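Type-2 ice-structuring protein (Brachyopsis rostratus, PDB 2ZIB) binds to ice crystals and inhibits their growth without needing calcium, on a C-type lectin fold, protecting fish blood from freezing in subzero sea water. Local coordinates at residues 48-51 with 52-55. Numbering follows the deposited sequence.
Sequences IHSL and EEQL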
loop_
_atom_site.group_PDB
_atom_site.type_symbol
_atom_site.label_atom_id
_atom_site.label_comp_id
_atom_site.label_asym_id
_atom_site.label_seq_id
_atom_site.Cartn_x
_atom_site.Cartn_y
_atom_site.Cartn_z
ATOM N N ILE A 48 0.102 5.597 -2.175
ATOM C CA ILE A 48 -1.132 6.135 -2.728
ATOM C C ILE A 48 -1.114 7.653 -2.643
ATOM O O ILE A 48 -0.847 8.235 -1.580
ATOM C CB ILE A 48 -2.338 5.577 -1.967
ATOM C CG1 ILE A 48 -2.329 4.036 -1.952
ATOM C CG2 ILE A 48 -3.644 6.157 -2.551
ATOM C CD1 ILE A 48 -3.547 3.384 -1.324
ATOM N N HIS A 49 -1.348 8.310 -3.782
ATOM C CA HIS A 49 -1.070 9.758 -3.886
ATOM C C HIS A 49 -2.251 10.577 -4.324
ATOM O O HIS A 49 -2.108 11.780 -4.513
ATOM C CB HIS A 49 0.104 9.975 -4.849
ATOM C CG HIS A 49 1.343 9.321 -4.344
ATOM N ND1 HIS A 49 2.063 9.865 -3.313
ATOM C CD2 HIS A 49 1.901 8.113 -4.616
ATOM C CE1 HIS A 49 3.033 9.027 -2.977
ATOM N NE2 HIS A 49 2.968 7.965 -3.776
ATOM N N SER A 50 -3.411 9.947 -4.451
ATOM C CA SER A 50 -4.646 10.652 -4.839
ATOM C C SER A 50 -5.826 9.791 -4.556
ATOM O O SER A 50 -5.703 8.567 -4.428
ATOM C CB SER A 50 -4.673 10.984 -6.342
ATOM O OG SER A 50 -4.693 9.805 -7.095
ATOM N N LEU A 51 -7.013 10.403 -4.554
ATOM C CA LEU A 51 -8.224 9.608 -4.467
ATOM C C LEU A 51 -8.363 8.735 -5.686
ATOM O O LEU A 51 -8.871 7.622 -5.585
ATOM C CB LEU A 51 -9.468 10.501 -4.299
ATOM C CG LEU A 51 -10.774 9.702 -4.123
ATOM C CD1 LEU A 51 -10.894 8.728 -2.935
ATOM C CD2 LEU A 51 -11.959 10.714 -4.074
ATOM N N GLU A 52 -7.896 9.216 -6.843
ATOM C CA GLU A 52 -7.914 8.353 -8.031
ATOM C C GLU A 52 -7.181 7.027 -7.821
ATOM O O GLU A 52 -7.695 5.957 -8.183
ATOM C CB GLU A 52 -7.275 9.115 -9.188
ATOM C CG GLU A 52 -7.331 8.474 -10.549
ATOM C CD GLU A 52 -7.073 9.517 -11.624
ATOM O OE1 GLU A 52 -5.947 10.097 -11.664
ATOM O OE2 GLU A 52 -8.000 9.803 -12.399
ATOM N N GLU A 53 -5.996 7.100 -7.235
ATOM C CA GLU A 53 -5.236 5.873 -6.920
ATOM C C GLU A 53 -5.921 5.042 -5.856
ATOM O O GLU A 53 -6.007 3.830 -5.996
ATOM C CB GLU A 53 -3.814 6.250 -6.508
ATOM C CG GLU A 53 -2.952 6.537 -7.720
ATOM C CD GLU A 53 -1.506 6.765 -7.380
ATOM O OE1 GLU A 53 -1.162 6.967 -6.194
ATOM O OE2 GLU A 53 -0.654 6.697 -8.308
ATOM N N GLN A 54 -6.450 5.698 -4.824
ATOM C CA GLN A 54 -7.194 5.022 -3.755
ATOM C C GLN A 54 -8.292 4.186 -4.382
ATOM O O GLN A 54 -8.494 3.034 -4.034
ATOM C CB GLN A 54 -7.771 6.061 -2.781
ATOM C CG GLN A 54 -8.724 5.506 -1.713
ATOM C CD GLN A 54 -8.026 4.722 -0.593
ATOM O OE1 GLN A 54 -6.787 4.714 -0.498
ATOM N NE2 GLN A 54 -8.806 4.055 0.243
ATOM N N LEU A 55 -9.074 4.810 -5.275
ATOM C CA LEU A 55 -10.206 4.123 -5.858
ATOM C C LEU A 55 -9.773 3.023 -6.833
ATOM O O LEU A 55 -10.402 1.967 -6.903
ATOM C CB LEU A 55 -11.133 5.142 -6.564
ATOM C CG LEU A 55 -11.849 6.144 -5.635
ATOM C CD1 LEU A 55 -12.604 7.206 -6.515
ATOM C CD2 LEU A 55 -12.810 5.419 -4.626
HETATM O O HOH W 1 -3.467 9.681 -9.775
#
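With chi1 at 64°, Ser50 holds OG between its own backbone N and carbonyl carbon, turned to the first turn of helix 51-60, while Glu53 runs CG anti to its carbonyl carbon and then extends back along the chain toward His49. Ser50 is the N-cap: its OG accepts a nearly straight bond from Glu53 N at 3.0 Å. Glu53 OE1 in turn takes the backbone N of His49 at 2.8 Å, nearly along the C-O axis although the N-H...O angle is only 141°. Glu53 OE1 also sits at the edge of the imidazole near its plane, 3.6 Å from His49 CD2, with carboxylate and ring planes 62° apart. The regular helix bonds start at once, Gln54 N to Ser50 O and Leu55 N to Leu51 O. A water bridges Ser50 OG and Glu52 OE1, donating to the carboxylate. On the buried side Ile48 CD1 lies 3.6 Å from Gln54 OE1, whose hydrogen bond comes from Trp115 NE1; on the exposed side Leu51 CD1 meets Leu55 CG at 3.9 Å. The other oxygen of Glu53 forms a salt bridge with Arg20, and His49 ND1 bonds to Asp87. Ser50 as N-cap and Glu53 reaching past it to His49 thus tie the loop after strand 44-45 to helix 51-60 of the C-type lectin domain, and Arg20 probably helps keep the Glu53 carboxylate ionised, its two oxygens shared between loop backbone and arginine.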